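Local coordinates for immunogenic protein MPT63/MPB63 (Mycobacterium tuberculosis, PDB 1LMI), which is a major secreted, immunogenic antigen with a beta-sandwich fold, whose molecular function remains unknown, at residues G20-V28 and R58-F68; L31-P42 and Y106-V117. All coordinates share one frame; numbering follows the deposited sequence.

Interaction 1: G20-V28 and R58-F68; sequences GQVVLGWKV and RGSVTPAVSQF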
loop_
_atom_site.group_PDB
_atom_site.type_symbol
_atom_site.label_atom_id
_atom_site.label_comp_id
_atom_site.label_asym_id
_atom_site.label_seq_id
_atom_site.Cartn_x
_atom_site.Cartn_y
_atom_site.Cartn_z
ATOM N N GLY A 20 -12.778 -4.335 -14.258
ATOM C CA GLY A 20 -11.948 -5.522 -14.190
ATOM C C GLY A 20 -12.656 -6.769 -13.663
ATOM O O GLY A 20 -12.021 -7.814 -13.619
ATOM N N GLN A 21 -13.918 -6.639 -13.290
ATOM C CA GLN A 21 -14.741 -7.699 -12.748
ATOM C C GLN A 21 -14.089 -8.292 -11.505
ATOM O O GLN A 21 -14.078 -9.498 -11.298
ATOM C CB GLN A 21 -14.931 -8.839 -13.764
ATOM C CG GLN A 21 -16.401 -9.205 -13.927
ATOM C CD GLN A 21 -17.206 -7.930 -14.167
ATOM O OE1 GLN A 21 -18.286 -7.776 -13.615
ATOM N NE2 GLN A 21 -16.636 -7.052 -14.980
ATOM N N VAL A 22 -13.514 -7.394 -10.706
ATOM C CA VAL A 22 -12.891 -7.898 -9.478
ATOM C C VAL A 22 -13.431 -7.077 -8.307
ATOM O O VAL A 22 -13.891 -5.948 -8.473
ATOM C CB VAL A 22 -11.356 -7.844 -9.415
ATOM C CG1 VAL A 22 -10.760 -8.854 -10.395
ATOM C CG2 VAL A 22 -10.768 -6.465 -9.682
ATOM N N VAL A 23 -13.359 -7.701 -7.140
ATOM C CA VAL A 23 -13.568 -7.048 -5.859
ATOM C C VAL A 23 -12.364 -7.406 -4.997
ATOM O O VAL A 23 -11.953 -8.571 -4.934
ATOM C CB VAL A 23 -14.852 -7.506 -5.156
ATOM C CG1 VAL A 23 -15.033 -6.819 -3.806
ATOM C CG2 VAL A 23 -16.051 -7.267 -6.070
ATOM N N LEU A 24 -11.795 -6.393 -4.353
ATOM C CA LEU A 24 -10.656 -6.778 -3.511
ATOM C C LEU A 24 -10.747 -6.004 -2.198
ATOM O O LEU A 24 -11.422 -4.986 -2.050
ATOM C CB LEU A 24 -9.348 -6.610 -4.258
ATOM C CG LEU A 24 -8.972 -5.245 -4.800
ATOM C CD1 LEU A 24 -7.516 -5.249 -5.226
ATOM C CD2 LEU A 24 -9.840 -4.811 -5.978
ATOM N N GLY A 25 -10.040 -6.600 -1.231
ATOM C CA GLY A 25 -9.936 -5.962 0.088
ATOM C C GLY A 25 -8.482 -5.642 0.318
ATOM O O GLY A 25 -7.651 -6.501 0.012
ATOM N N TRP A 26 -8.150 -4.469 0.807
ATOM C CA TRP A 26 -6.787 -4.218 1.221
ATOM C C TRP A 26 -6.784 -3.763 2.698
ATOM O O TRP A 26 -7.545 -2.866 3.058
ATOM C CB TRP A 26 -6.126 -3.123 0.399
ATOM C CG TRP A 26 -5.477 -3.434 -0.915
ATOM C CD1 TRP A 26 -6.006 -3.232 -2.166
ATOM C CD2 TRP A 26 -4.161 -3.986 -1.063
ATOM N NE1 TRP A 26 -5.040 -3.657 -3.095
ATOM C CE2 TRP A 26 -3.930 -4.114 -2.441
ATOM C CE3 TRP A 26 -3.169 -4.390 -0.151
ATOM C CZ2 TRP A 26 -2.739 -4.627 -2.955
ATOM C CZ3 TRP A 26 -1.990 -4.900 -0.674
ATOM C CH2 TRP A 26 -1.791 -5.012 -2.045
ATOM N N LYS A 27 -5.900 -4.389 3.468
ATOM C CA LYS A 27 -5.620 -3.959 4.833
ATOM C C LYS A 27 -4.225 -3.316 4.845
ATOM O O LYS A 27 -3.295 -3.914 4.284
ATOM C CB LYS A 27 -5.635 -5.104 5.829
ATOM C CG LYS A 27 -5.356 -4.685 7.284
ATOM C CD LYS A 27 -5.319 -5.923 8.189
ATOM C CE LYS A 27 -4.700 -5.591 9.533
ATOM N NZ LYS A 27 -4.892 -6.679 10.537
ATOM N N VAL A 28 -4.141 -2.166 5.499
ATOM C CA VAL A 28 -2.818 -1.570 5.754
ATOM C C VAL A 28 -2.744 -1.271 7.246
ATOM O O VAL A 28 -3.702 -0.751 7.864
ATOM C CB VAL A 28 -2.557 -0.316 4.909
ATOM C CG1 VAL A 28 -1.208 0.309 5.249
ATOM C CG2 VAL A 28 -2.574 -0.675 3.428
ATOM N N ARG A 58 -13.480 -11.157 -5.121
ATOM C CA ARG A 58 -14.150 -11.606 -6.340
ATOM C C ARG A 58 -13.105 -11.582 -7.462
ATOM O O ARG A 58 -12.522 -10.509 -7.653
ATOM C CB ARG A 58 -15.356 -10.750 -6.717
ATOM C CG ARG A 58 -16.013 -11.213 -8.025
ATOM C CD ARG A 58 -17.150 -10.268 -8.424
ATOM N NE ARG A 58 -17.945 -10.814 -9.530
ATOM C CZ ARG A 58 -18.187 -10.219 -10.688
ATOM N NH1 ARG A 58 -17.691 -9.007 -10.923
ATOM N NH2 ARG A 58 -18.931 -10.810 -11.632
ATOM N N GLY A 59 -12.916 -12.719 -8.125
ATOM C CA GLY A 59 -11.939 -12.855 -9.171
ATOM C C GLY A 59 -10.520 -13.063 -8.670
ATOM O O GLY A 59 -10.251 -12.951 -7.468
ATOM N N SER A 60 -9.635 -13.361 -9.617
ATOM C CA SER A 60 -8.211 -13.426 -9.395
ATOM C C SER A 60 -7.672 -11.990 -9.364
ATOM O O SER A 60 -8.073 -11.219 -10.224
ATOM C CB SER A 60 -7.492 -14.210 -10.497
ATOM O OG SER A 60 -7.795 -13.657 -11.771
ATOM N N VAL A 61 -6.831 -11.688 -8.386
ATOM C CA VAL A 61 -6.293 -10.342 -8.198
ATOM C C VAL A 61 -4.778 -10.359 -8.258
ATOM O O VAL A 61 -4.120 -11.192 -7.634
ATOM C CB VAL A 61 -6.771 -9.819 -6.823
ATOM C CG1 VAL A 61 -6.169 -8.471 -6.487
ATOM C CG2 VAL A 61 -8.300 -9.791 -6.809
ATOM N N THR A 62 -4.207 -9.426 -9.011
ATOM C CA THR A 62 -2.802 -9.126 -9.066
ATOM C C THR A 62 -2.597 -7.790 -8.364
ATOM O O THR A 62 -3.038 -6.736 -8.833
ATOM C CB THR A 62 -2.281 -9.073 -10.508
ATOM O OG1 THR A 62 -2.698 -10.277 -11.177
ATOM C CG2 THR A 62 -0.764 -9.038 -10.544
ATOM N N PRO A 63 -1.992 -7.764 -7.184
ATOM C CA PRO A 63 -2.027 -6.537 -6.375
ATOM C C PRO A 63 -1.177 -5.438 -7.023
ATOM O O PRO A 63 -0.078 -5.689 -7.515
ATOM C CB PRO A 63 -1.476 -6.977 -5.029
ATOM C CG PRO A 63 -0.669 -8.198 -5.308
ATOM C CD PRO A 63 -1.297 -8.875 -6.495
ATOM N N ALA A 64 -1.734 -4.234 -7.013
ATOM C CA ALA A 64 -1.069 -3.129 -7.717
ATOM C C ALA A 64 -0.193 -2.394 -6.721
ATOM O O ALA A 64 -0.483 -1.266 -6.313
ATOM C CB ALA A 64 -2.133 -2.218 -8.289
ATOM N N VAL A 65 0.862 -3.097 -6.302
ATOM C CA VAL A 65 1.652 -2.594 -5.175
ATOM C C VAL A 65 2.299 -1.257 -5.452
ATOM O O VAL A 65 2.475 -0.449 -4.533
ATOM C CB VAL A 65 2.740 -3.636 -4.810
ATOM C CG1 VAL A 65 3.594 -3.163 -3.652
ATOM C CG2 VAL A 65 2.108 -4.994 -4.515
ATOM N N SER A 66 2.654 -0.952 -6.706
ATOM C CA SER A 66 3.227 0.316 -7.072
ATOM C C SER A 66 2.274 1.488 -6.850
ATOM O O SER A 66 2.713 2.644 -6.897
ATOM C CB SER A 66 3.685 0.305 -8.536
ATOM O OG SER A 66 2.609 -0.034 -9.402
ATOM N N GLN A 67 0.994 1.277 -6.562
ATOM C CA GLN A 67 0.010 2.319 -6.298
ATOM C C GLN A 67 0.109 2.873 -4.883
ATOM O O GLN A 67 -0.540 3.884 -4.610
ATOM C CB GLN A 67 -1.433 1.811 -6.542
ATOM C CG GLN A 67 -1.729 1.474 -7.996
ATOM C CD GLN A 67 -3.203 1.177 -8.204
ATOM O OE1 GLN A 67 -3.963 1.015 -7.259
ATOM N NE2 GLN A 67 -3.593 1.138 -9.479
ATOM N N PHE A 68 0.911 2.241 -4.013
ATOM C CA PHE A 68 0.977 2.693 -2.622
ATOM C C PHE A 68 1.865 3.916 -2.427
ATOM O O PHE A 68 2.848 4.203 -3.149
ATOM C CB PHE A 68 1.518 1.601 -1.703
ATOM C CG PHE A 68 0.523 0.550 -1.254
ATOM C CD1 PHE A 68 -0.571 0.926 -0.514
ATOM C CD2 PHE A 68 0.723 -0.775 -1.554
ATOM C CE1 PHE A 68 -1.475 -0.035 -0.091
ATOM C CE2 PHE A 68 -0.176 -1.741 -1.145
ATOM C CZ PHE A 68 -1.277 -1.362 -0.415
HETATM O O HOH W 1 -16.525 -6.622 -9.814
HETATM O O HOH W 2 -4.523 -3.628 -5.977
#
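F68 drives the edge of its ring into one face of the W26 indole, a T-shaped pair with planes at 86° and 4.9 Å between the centroid of the six-membered ring of W26 and that of F68. F68 CZ comes closest, over the rim of the indole beside CE3 and CZ3, with CE2 next to it, while CE1 of the same ring meets V28 CG2 at 3.7 Å. On the benzo part of the indole P63 crosses at about a right angle, its CB 3.4 Å from W26 CZ2. W26 NE1 donates in the ring plane to a water, 2.9 Å from its oxygen, and A64 N donates to the same water. Further along, V61 CG1 meets L24 CD1 at 3.7 Å. At the far end V23 and R58 form a single antiparallel hydrogen-bonded pair, V23 N to R58 O and R58 N to V23 O, both 3.0 Å. The R58 chain runs straight out from CB to NE (chi1 178°), beside Q21. There NH1 gives an almost straight bond (176°) to Q21 OE1, in the guanidinium plane but above the carbonyl plane of the amide; the amide and guanidinium planes stand nearly perpendicular. M119, L127 and W129 of the facing sheet also pack on W26, placing the aromatic pair inside the beta-sandwich. The chemistry therefore changes along the contact: apolar packing anchors the loop 58-68 at the core, where a shared water satisfies two N-H groups, and polar bonds pin its start at the surface.

Interaction 2: L31-P42 and Y106-V117; sequences LKSSTAVIPGYP and YFDVTGPSPTIV
L31 sets CG anti to its backbone N (chi1 171°), and the bend at chi2 (70°) parts its two methyls between F107, V117 and the chain at T115-I116. CD1 reaches V117 CG2 at 4.1 Å and F107 CE2 at 4.2 Å, the leucine crossing the phenylalanine side chain at about a right angle; CD2 rests on the backbone, 3.7 Å from I116 N. That backbone forms a classic beta bulge at T115-I116. Y106, with CG beside its own nitrogen (chi1 -64°), meets the loop after strand 22-33. The I38 side chain slides past it in the opposite direction, CD1 3.5 Å from Y106 CB, and A36 CB comes equally near, 3.5 Å from Y106 CE1. S34 OG lies in the plane of the Y106 ring, at its edge, 3.7 Å from CE1. This hydroxyl accepts from A36 N at 3.0 Å, an ST turn that helps hold A36 in place, and is also hydrogen-bonded to E49. Beyond I38, the Y41 ring and the D108 carboxylate stand almost perpendicular, with CE1 4.0 Å from OD2. D108 is gripped by the backbone nitrogens of A44 and G45, and Y106 OH by the carbonyl of P87. Between the segments the join is thus largely apolar, without a hydrogen bond: L31 links the sandwich sheets, while polar groups bond elsewhere in the same chain and probably help hold S34, Y106 and D108 in position.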
loop_
_atom_site.group_PDB
_atom_site.type_symbol
_atom_site.label_atom_id
_atom_site.label_comp_id
_atom_site.label_asym_id
_atom_site.label_seq_id
_atom_site.Cartn_x
_atom_site.Cartn_y
_atom_site.Cartn_z
ATOM N N LEU A 31 2.247 1.044 10.015
ATOM C CA LEU A 31 3.051 2.059 9.380
ATOM C C LEU A 31 4.020 2.679 10.389
ATOM O O LEU A 31 3.578 3.288 11.383
ATOM C CB LEU A 31 2.141 3.147 8.802
ATOM C CG LEU A 31 2.852 4.399 8.279
ATOM C CD1 LEU A 31 3.649 4.121 7.009
ATOM C CD2 LEU A 31 1.851 5.511 8.028
ATOM N N LYS A 32 5.308 2.519 10.135
ATOM C CA LYS A 32 6.274 2.924 11.171
ATOM C C LYS A 32 7.682 3.079 10.628
ATOM O O LYS A 32 7.957 2.550 9.545
ATOM C CB LYS A 32 6.272 1.879 12.292
ATOM C CG LYS A 32 6.727 0.485 11.870
ATOM C CD LYS A 32 6.540 -0.480 13.041
ATOM C CE LYS A 32 6.740 -1.917 12.616
ATOM N NZ LYS A 32 6.326 -2.847 13.724
ATOM N N SER A 33 8.510 3.812 11.363
ATOM C CA SER A 33 9.932 3.861 10.980
ATOM C C SER A 33 10.488 2.452 10.957
ATOM O O SER A 33 10.212 1.638 11.831
ATOM C CB SER A 33 10.714 4.754 11.942
ATOM O OG SER A 33 12.065 4.818 11.412
ATOM N N SER A 34 11.296 2.141 9.937
ATOM C CA SER A 34 11.794 0.798 9.742
ATOM C C SER A 34 13.299 0.760 10.052
ATOM O O SER A 34 13.995 1.754 9.907
ATOM C CB SER A 34 11.564 0.332 8.304
ATOM O OG SER A 34 11.801 -1.042 8.073
ATOM N N THR A 35 13.735 -0.400 10.464
ATOM C CA THR A 35 15.151 -0.716 10.564
ATOM C C THR A 35 15.589 -1.480 9.313
ATOM O O THR A 35 16.777 -1.768 9.182
ATOM C CB THR A 35 15.446 -1.612 11.775
ATOM O OG1 THR A 35 14.747 -2.854 11.573
ATOM C CG2 THR A 35 14.913 -1.019 13.071
ATOM N N ALA A 36 14.653 -1.830 8.429
ATOM C CA ALA A 36 15.030 -2.500 7.189
ATOM C C ALA A 36 16.113 -1.689 6.471
ATOM O O ALA A 36 16.084 -0.471 6.427
ATOM C CB ALA A 36 13.889 -2.706 6.199
ATOM N N VAL A 37 17.062 -2.427 5.919
ATOM C CA VAL A 37 18.001 -1.860 4.950
ATOM C C VAL A 37 17.496 -2.442 3.632
ATOM O O VAL A 37 17.280 -3.659 3.545
ATOM C CB VAL A 37 19.448 -2.169 5.320
ATOM C CG1 VAL A 37 19.559 -3.561 5.939
ATOM C CG2 VAL A 37 20.387 -2.074 4.130
ATOM N N ILE A 38 17.227 -1.586 2.665
ATOM C CA ILE A 38 16.398 -2.106 1.553
ATOM C C ILE A 38 17.194 -3.151 0.800
ATOM O O ILE A 38 16.888 -4.333 0.757
ATOM C CB ILE A 38 15.902 -0.923 0.705
ATOM C CG1 ILE A 38 14.832 -0.091 1.429
ATOM C CG2 ILE A 38 15.420 -1.357 -0.664
ATOM C CD1 ILE A 38 13.437 -0.660 1.349
ATOM N N PRO A 39 18.306 -2.689 0.310
ATOM C CA PRO A 39 18.674 -1.856 -0.803
ATOM C C PRO A 39 19.644 -2.604 -1.706
ATOM O O PRO A 39 19.406 -3.758 -2.038
ATOM C CB PRO A 39 19.305 -0.726 0.032
ATOM C CG PRO A 39 20.242 -1.540 0.882
ATOM C CD PRO A 39 19.613 -2.909 1.035
ATOM N N GLY A 40 20.699 -1.934 -2.055
ATOM C CA GLY A 40 21.299 -1.473 -3.252
ATOM C C GLY A 40 20.379 -0.355 -3.758
ATOM O O GLY A 40 20.474 0.033 -4.911
ATOM N N TYR A 41 19.513 0.145 -2.869
ATOM C CA TYR A 41 18.603 1.239 -3.181
ATOM C C TYR A 41 19.227 2.556 -2.698
ATOM O O TYR A 41 19.770 2.567 -1.584
ATOM C CB TYR A 41 17.196 1.067 -2.557
ATOM C CG TYR A 41 16.330 2.253 -2.970
ATOM C CD1 TYR A 41 16.097 3.367 -2.178
ATOM C CD2 TYR A 41 15.742 2.226 -4.224
ATOM C CE1 TYR A 41 15.313 4.436 -2.576
ATOM C CE2 TYR A 41 14.956 3.274 -4.657
ATOM C CZ TYR A 41 14.748 4.363 -3.832
ATOM O OH TYR A 41 13.960 5.387 -4.299
ATOM N N PRO A 42 19.153 3.639 -3.463
ATOM C CA PRO A 42 19.697 4.932 -2.993
ATOM C C PRO A 42 18.767 5.699 -2.060
ATOM O O PRO A 42 18.172 6.718 -2.369
ATOM C CB PRO A 42 19.890 5.679 -4.325
ATOM C CG PRO A 42 18.753 5.214 -5.175
ATOM C CD PRO A 42 18.613 3.753 -4.828
ATOM N N TYR A 106 7.671 -0.584 1.588
ATOM C CA TYR A 106 8.605 0.397 2.132
ATOM C C TYR A 106 8.504 1.768 1.482
ATOM O O TYR A 106 8.016 1.884 0.364
ATOM C CB TYR A 106 10.025 -0.170 1.946
ATOM C CG TYR A 106 10.227 -1.448 2.747
ATOM C CD1 TYR A 106 10.476 -1.357 4.102
ATOM C CD2 TYR A 106 10.153 -2.707 2.165
ATOM C CE1 TYR A 106 10.669 -2.492 4.871
ATOM C CE2 TYR A 106 10.339 -3.853 2.928
ATOM C CZ TYR A 106 10.597 -3.730 4.277
ATOM O OH TYR A 106 10.764 -4.882 5.026
ATOM N N PHE A 107 8.993 2.789 2.188
ATOM C CA PHE A 107 8.973 4.181 1.730
ATOM C C PHE A 107 10.291 4.874 2.116
ATOM O O PHE A 107 10.873 4.505 3.147
ATOM C CB PHE A 107 7.802 4.952 2.344
ATOM C CG PHE A 107 6.459 4.255 2.235
ATOM C CD1 PHE A 107 5.662 4.391 1.123
ATOM C CD2 PHE A 107 6.029 3.459 3.289
ATOM C CE1 PHE A 107 4.462 3.732 1.054
ATOM C CE2 PHE A 107 4.808 2.783 3.211
ATOM C CZ PHE A 107 4.018 2.915 2.091
ATOM N N ASP A 108 10.760 5.848 1.364
ATOM C CA ASP A 108 11.959 6.606 1.757
ATOM C C ASP A 108 11.514 7.955 2.281
ATOM O O ASP A 108 11.143 8.853 1.526
ATOM C CB ASP A 108 12.870 6.762 0.534
ATOM C CG ASP A 108 14.195 7.423 0.832
ATOM O OD1 ASP A 108 14.435 7.712 2.029
ATOM O OD2 ASP A 108 14.965 7.636 -0.140
ATOM N N VAL A 109 11.459 8.122 3.618
ATOM C CA VAL A 109 10.873 9.327 4.176
ATOM C C VAL A 109 11.945 10.411 4.305
ATOM O O VAL A 109 12.866 10.275 5.100
ATOM C CB VAL A 109 10.208 9.013 5.531
ATOM C CG1 VAL A 109 9.769 10.287 6.248
ATOM C CG2 VAL A 109 9.022 8.059 5.349
ATOM N N THR A 110 11.775 11.433 3.490
ATOM C CA THR A 110 12.753 12.510 3.459
ATOM C C THR A 110 12.262 13.795 4.094
ATOM O O THR A 110 12.980 14.809 4.121
ATOM C CB THR A 110 13.095 12.829 1.977
ATOM O OG1 THR A 110 11.868 13.104 1.326
ATOM C CG2 THR A 110 13.791 11.652 1.329
ATOM N N GLY A 111 11.056 13.859 4.601
ATOM C CA GLY A 111 10.518 15.019 5.270
ATOM C C GLY A 111 9.807 14.610 6.565
ATOM O O GLY A 111 10.275 13.639 7.176
ATOM N N PRO A 112 8.769 15.311 6.922
ATOM C CA PRO A 112 7.997 14.950 8.126
ATOM C C PRO A 112 7.521 13.499 8.044
ATOM O O PRO A 112 7.290 12.935 6.956
ATOM C CB PRO A 112 6.804 15.897 8.117
ATOM C CG PRO A 112 7.266 17.081 7.320
ATOM C CD PRO A 112 8.180 16.506 6.271
ATOM N N SER A 113 7.389 12.881 9.217
ATOM C CA SER A 113 6.966 11.496 9.263
ATOM C C SER A 113 5.533 11.272 8.779
ATOM O O SER A 113 4.617 12.024 9.136
ATOM C CB SER A 113 7.078 10.972 10.700
ATOM O OG SER A 113 8.404 11.053 11.205
ATOM N N PRO A 114 5.273 10.207 8.020
ATOM C CA PRO A 114 3.902 9.993 7.570
ATOM C C PRO A 114 3.005 9.357 8.624
ATOM O O PRO A 114 3.496 8.664 9.515
ATOM C CB PRO A 114 4.140 8.974 6.422
ATOM C CG PRO A 114 5.339 8.177 6.838
ATOM C CD PRO A 114 6.216 9.160 7.591
ATOM N N THR A 115 1.701 9.544 8.427
ATOM C CA THR A 115 0.696 8.980 9.296
ATOM C C THR A 115 -0.450 8.362 8.528
ATOM O O THR A 115 -1.448 7.912 9.116
ATOM C CB THR A 115 0.098 10.086 10.194
ATOM O OG1 THR A 115 -0.344 11.207 9.417
ATOM C CG2 THR A 115 1.209 10.546 11.112
ATOM N N ILE A 116 -0.334 8.349 7.210
ATOM C CA ILE A 116 -1.382 7.948 6.287
ATOM C C ILE A 116 -0.774 7.070 5.202
ATOM O O ILE A 116 0.374 7.262 4.793
ATOM C CB ILE A 116 -1.988 9.202 5.647
ATOM C CG1 ILE A 116 -2.737 10.059 6.683
ATOM C CG2 ILE A 116 -2.881 8.894 4.442
ATOM C CD1 ILE A 116 -2.886 11.496 6.185
ATOM N N VAL A 117 -1.543 6.060 4.727
ATOM C CA VAL A 117 -1.146 5.370 3.509
ATOM C C VAL A 117 -2.264 5.557 2.481
ATOM O O VAL A 117 -3.443 5.526 2.809
ATOM C CB VAL A 117 -0.855 3.877 3.747
ATOM C CG1 VAL A 117 -0.673 3.101 2.447
ATOM C CG2 VAL A 117 0.406 3.753 4.579
#

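Both interactions draw on strand 22-33, whose first half serves interaction 1 and whose last residues serve interaction 2. Their centres lie about 23 Å apart, on opposite sides of the chain's centre, yet the apolar ends join: F68 CD1 lies 3.7 Å from V117 CG1, and V28 CG1 3.9 Å from V117 CG2. V117 thus carries packing from the aromatic pair of interaction 1 to the leucine of interaction 2, and F68 and V117 belong to neighbouring strands of the sheet facing strand 22-33. The segments alternate along the sequence, so the two contacts cross along the chain and tie together distant parts of one beta-sandwich.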